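Local coordinates for RimK-related lysine biosynthesis protein (Thermococcus kodakarensis, PDB 5K2M) that probably acts as an ATP-dependent, magnesium-requiring ligase of the RimK family, LysX subfamily, in amino-acid biosynthesis, and binds ADP, at residues L119-V124 / E146-M151. Numbering follows the deposited sequence.
Sequences LVSKPV and EHRKWM. With ADP (adenosine-5'-diphosphate), chain O.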
ATOM      1  N   LEU A 119      59.331   3.960 -10.867  1.00 41.70           N
ATOM      2  CA  LEU A 119      58.015   4.106 -11.447  1.00 41.99           C
ATOM      3  C   LEU A 119      57.287   5.256 -10.771  1.00 41.49           C
ATOM      4  O   LEU A 119      57.731   5.777  -9.746  1.00 39.82           O
ATOM      5  CB  LEU A 119      57.230   2.789 -11.383  1.00 42.93           C
ATOM      6  CG  LEU A 119      57.104   2.075 -10.039  1.00 45.63           C
ATOM      7  CD1 LEU A 119      55.990   2.703  -9.222  1.00 45.83           C
ATOM      8  CD2 LEU A 119      56.802   0.604 -10.247  1.00 46.35           C
ATOM      9  N   VAL A 120      56.176   5.653 -11.380  1.00 39.62           N
ATOM     10  CA  VAL A 120      55.376   6.751 -10.902  1.00 39.54           C
ATOM     11  C   VAL A 120      54.014   6.239 -10.465  1.00 39.29           C
ATOM     12  O   VAL A 120      53.326   5.537 -11.209  1.00 38.84           O
ATOM     13  CB  VAL A 120      55.234   7.837 -11.983  1.00 39.55           C
ATOM     14  CG1 VAL A 120      54.225   8.886 -11.560  1.00 39.41           C
ATOM     15  CG2 VAL A 120      56.600   8.472 -12.258  1.00 41.04           C
ATOM     16  N   SER A 121      53.659   6.597  -9.236  1.00 39.46           N
ATOM     17  CA  SER A 121      52.372   6.300  -8.651  1.00 40.11           C
ATOM     18  C   SER A 121      51.539   7.584  -8.667  1.00 39.75           C
ATOM     19  O   SER A 121      52.044   8.658  -8.338  1.00 39.01           O
ATOM     20  CB  SER A 121      52.565   5.852  -7.201  1.00 39.49           C
ATOM     21  OG  SER A 121      51.320   5.708  -6.555  1.00 41.64           O
ATOM     22  N   LYS A 122      50.271   7.479  -9.028  1.00 38.32           N
ATOM     23  CA  LYS A 122      49.406   8.648  -9.008  1.00 41.06           C
ATOM     24  C   LYS A 122      47.959   8.228  -8.856  1.00 40.52           C
ATOM     25  O   LYS A 122      47.585   7.151  -9.324  1.00 40.91           O
ATOM     26  CB  LYS A 122      49.596   9.485 -10.277  1.00 41.50           C
ATOM     27  CG  LYS A 122      49.209   8.775 -11.545  1.00 42.17           C
ATOM     28  CD  LYS A 122      49.384   9.662 -12.761  1.00 43.59           C
ATOM     29  CE  LYS A 122      50.817   9.752 -13.240  1.00 43.46           C
ATOM     30  NZ  LYS A 122      50.905  10.336 -14.618  1.00 45.16           N
ATOM     31  N   PRO A 123      47.153   9.059  -8.171  1.00 39.85           N
ATOM     32  CA  PRO A 123      45.752   8.744  -7.973  1.00 40.31           C
ATOM     33  C   PRO A 123      44.972   8.993  -9.255  1.00 40.83           C
ATOM     34  O   PRO A 123      45.347   9.836 -10.086  1.00 38.67           O
ATOM     35  CB  PRO A 123      45.319   9.710  -6.868  1.00 40.04           C
ATOM     36  CG  PRO A 123      46.200  10.899  -7.065  1.00 41.41           C
ATOM     37  CD  PRO A 123      47.496  10.389  -7.635  1.00 41.53           C
ATOM     38  N   VAL A 124      43.892   8.255  -9.395  1.00 37.36           N
ATOM     39  CA  VAL A 124      43.163   8.207 -10.642  1.00 41.11           C
ATOM     40  C   VAL A 124      42.362   9.503 -10.913  1.00 40.96           C
ATOM     41  O   VAL A 124      42.137   9.879 -12.062  1.00 40.11           O
ATOM     42  CB  VAL A 124      42.314   6.910 -10.642  1.00 44.79           C
ATOM     43  CG1 VAL A 124      41.000   7.083  -9.877  1.00 41.74           C
ATOM     44  CG2 VAL A 124      42.100   6.425 -12.045  1.00 50.75           C
ATOM     45  N   GLU A 146      51.027   1.295   1.649  1.00 44.29           N
ATOM     46  CA  GLU A 146      50.589   1.368   3.060  1.00 47.99           C
ATOM     47  C   GLU A 146      49.751   2.616   3.295  1.00 47.10           C
ATOM     48  O   GLU A 146      48.706   2.567   3.936  1.00 47.40           O
ATOM     49  CB  GLU A 146      51.781   1.388   4.042  1.00 53.10           C
ATOM     50  CG  GLU A 146      52.092   0.063   4.723  1.00 58.82           C
ATOM     51  CD  GLU A 146      50.980  -0.417   5.655  1.00 61.45           C
ATOM     52  OE1 GLU A 146      50.756   0.194   6.734  1.00 58.00           O
ATOM     53  OE2 GLU A 146      50.332  -1.422   5.290  1.00 66.45           O
ATOM     54  N   HIS A 147      50.215   3.745   2.786  1.00 45.42           N
ATOM     55  CA  HIS A 147      49.470   4.992   2.983  1.00 46.59           C
ATOM     56  C   HIS A 147      48.161   5.029   2.205  1.00 45.73           C
ATOM     57  O   HIS A 147      47.140   5.421   2.757  1.00 46.35           O
ATOM     58  CB  HIS A 147      50.349   6.209   2.696  1.00 43.17           C
ATOM     59  CG  HIS A 147      51.428   6.392   3.712  1.00 44.13           C
ATOM     60  ND1 HIS A 147      51.411   7.404   4.648  1.00 44.60           N
ATOM     61  CD2 HIS A 147      52.523   5.648   3.986  1.00 44.18           C
ATOM     62  CE1 HIS A 147      52.467   7.290   5.431  1.00 43.99           C
ATOM     63  NE2 HIS A 147      53.155   6.233   5.053  1.00 46.05           N
ATOM     64  N   ARG A 148      48.173   4.596   0.947  1.00 47.84           N
ATOM     65  CA  ARG A 148      46.941   4.533   0.157  1.00 48.84           C
ATOM     66  C   ARG A 148      45.882   3.657   0.831  1.00 50.98           C
ATOM     67  O   ARG A 148      44.704   4.003   0.860  1.00 53.80           O
ATOM     68  CB  ARG A 148      47.225   3.994  -1.237  1.00 50.41           C
ATOM     69  CG  ARG A 148      48.030   4.931  -2.111  1.00 50.55           C
ATOM     70  CD  ARG A 148      47.235   6.145  -2.538  1.00 50.63           C
ATOM     71  NE  ARG A 148      47.808   6.644  -3.778  1.00 55.33           N
ATOM     72  CZ  ARG A 148      47.557   6.122  -4.981  1.00 55.94           C
ATOM     73  NH1 ARG A 148      48.174   6.631  -6.038  1.00 55.21           N
ATOM     74  NH2 ARG A 148      46.686   5.110  -5.137  1.00 52.50           N
ATOM     75  N   LYS A 149      46.325   2.526   1.362  1.00 53.94           N
ATOM     76  CA  LYS A 149      45.484   1.582   2.090  1.00 58.42           C
ATOM     77  C   LYS A 149      44.666   2.265   3.190  1.00 59.18           C
ATOM     78  O   LYS A 149      43.456   2.055   3.280  1.00 58.66           O
ATOM     79  CB  LYS A 149      46.384   0.494   2.690  1.00 64.14           C
ATOM     80  CG  LYS A 149      45.740  -0.506   3.644  1.00 70.60           C
ATOM     81  CD  LYS A 149      46.819  -1.183   4.492  1.00 74.37           C
ATOM     82  CE  LYS A 149      46.428  -2.582   4.944  1.00 78.10           C
ATOM     83  NZ  LYS A 149      45.259  -2.574   5.864  1.00 80.12           N
ATOM     84  N   TRP A 150      45.321   3.087   4.010  1.00 56.05           N
ATOM     85  CA  TRP A 150      44.654   3.720   5.149  1.00 56.11           C
ATOM     86  C   TRP A 150      43.964   5.033   4.828  1.00 53.24           C
ATOM     87  O   TRP A 150      43.387   5.649   5.712  1.00 50.85           O
ATOM     88  CB  TRP A 150      45.629   3.911   6.321  1.00 60.57           C
ATOM     89  CG  TRP A 150      45.973   2.627   6.996  1.00 68.13           C
ATOM     90  CD1 TRP A 150      47.216   2.093   7.147  1.00 71.53           C
ATOM     91  CD2 TRP A 150      45.057   1.689   7.587  1.00 74.66           C
ATOM     92  NE1 TRP A 150      47.140   0.891   7.810  1.00 77.08           N
ATOM     93  CE2 TRP A 150      45.827   0.616   8.091  1.00 78.14           C
ATOM     94  CE3 TRP A 150      43.661   1.655   7.747  1.00 75.40           C
ATOM     95  CZ2 TRP A 150      45.250  -0.482   8.751  1.00 79.19           C
ATOM     96  CZ3 TRP A 150      43.087   0.559   8.396  1.00 78.72           C
ATOM     97  CH2 TRP A 150      43.885  -0.495   8.889  1.00 79.59           C
ATOM     98  N   MET A 151      43.990   5.474   3.578  1.00 51.92           N
ATOM     99  CA  MET A 151      43.235   6.669   3.223  1.00 52.76           C
ATOM    100  C   MET A 151      41.777   6.288   3.003  1.00 52.76           C
ATOM    101  O   MET A 151      41.482   5.193   2.527  1.00 51.38           O
ATOM    102  CB  MET A 151      43.850   7.370   2.019  1.00 52.95           C
ATOM    103  CG  MET A 151      45.215   7.937   2.364  1.00 54.84           C
ATOM    104  SD  MET A 151      46.138   8.581   0.973  1.00 54.36           S
ATOM    105  CE  MET A 151      45.716  10.304   1.148  1.00 53.76           C
TER
HETATM  106  PB  ADP O 301      48.015  15.743 -12.656  1.00 39.40           P
HETATM  107  O1B ADP O 301      48.677  16.888 -13.373  1.00 38.60           O
HETATM  108  O2B ADP O 301      48.132  15.803 -11.152  1.00 35.17           O
HETATM  109  O3B ADP O 301      46.599  15.443 -13.081  1.00 37.34           O
HETATM  110  PA  ADP O 301      49.983  14.267 -14.183  1.00 36.71           P
HETATM  111  O1A ADP O 301      49.792  15.293 -15.283  1.00 38.17           O
HETATM  112  O2A ADP O 301      49.998  12.839 -14.624  1.00 32.63           O
HETATM  113  O3A ADP O 301      48.893  14.431 -13.016  1.00 36.49           O
HETATM  114  O5' ADP O 301      51.357  14.563 -13.410  1.00 33.36           O
HETATM  115  C5' ADP O 301      51.732  15.871 -13.042  1.00 32.34           C
HETATM  116  C4' ADP O 301      53.138  16.163 -13.539  1.00 33.10           C
HETATM  117  O4' ADP O 301      54.053  15.229 -12.954  1.00 31.75           O
HETATM  118  C3' ADP O 301      53.323  16.063 -15.044  1.00 32.87           C
HETATM  119  O3' ADP O 301      53.047  17.310 -15.701  1.00 32.72           O
HETATM  120  C2' ADP O 301      54.784  15.669 -15.142  1.00 31.13           C
HETATM  121  O2' ADP O 301      55.651  16.796 -15.040  1.00 30.90           O
HETATM  122  C1' ADP O 301      55.019  14.820 -13.915  1.00 31.29           C
HETATM  123  N9  ADP O 301      54.817  13.400 -14.232  1.00 31.00           N
HETATM  124  C8  ADP O 301      53.661  12.711 -14.125  1.00 31.58           C
HETATM  125  N7  ADP O 301      53.809  11.431 -14.513  1.00 31.45           N
HETATM  126  C5  ADP O 301      55.092  11.299 -14.894  1.00 30.78           C
HETATM  127  C6  ADP O 301      55.929  10.208 -15.393  1.00 29.16           C
HETATM  128  N6  ADP O 301      55.406   8.978 -15.582  1.00 28.90           N
HETATM  129  N1  ADP O 301      57.221  10.488 -15.655  1.00 28.90           N
HETATM  130  C2  ADP O 301      57.751  11.706 -15.474  1.00 29.36           C
HETATM  131  N3  ADP O 301      57.056  12.749 -15.021  1.00 29.48           N
HETATM  132  C4  ADP O 301      55.750  12.602 -14.715  1.00 30.68           C
HETATM  133  O   HOH W   1      50.309   8.116  -5.287  1.00 53.23           O
HETATM  134  O   HOH W   2      46.993   4.882  -8.105  1.00 43.94           O
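The guanidinium of Arg148 meets the backbone of 119-124 with Lys122 N and a water at its edge, in plane, while Ser121 OG, Lys122 C and Pro123 N lie obliquely to it. Arg148 NH1 does the touching, 3.2 Å from Lys122 C, yet no direct hydrogen bond spans the two segments: water does that work. One water accepts from Arg148 NH1 at 2.7 Å and is also bonded to Ser121 OG; the edge water accepts from Arg148 NH1 at 3.0 Å and donates to Lys122 O. A bend at the arginine's second torsion (chi2 -71°) helps carry NH1 to the strand, and Arg148 NH2 hydrogen-bonds to Tyr156 O. In this ATP-grasp domain, helix 138-150 thus packs on one side of the antiparallel sheet containing strand 119-122, whose other side faces the nucleotide. There Lys122, whose CB points away from the helix, gives NZ to ADP O2A at 2.7 Å and ADP N7 at 3.1 Å, with Gln162 OE1 as a further partner. With a methionine in place of Lys122, O2A and N7 would probably lose a shared donor, and the phosphate a neighbouring positive charge. Val120 CG2 lies 3.6 Å from ADP N6. Lys83 NZ and Asn240 ND2 also hydrogen-bond to ADP.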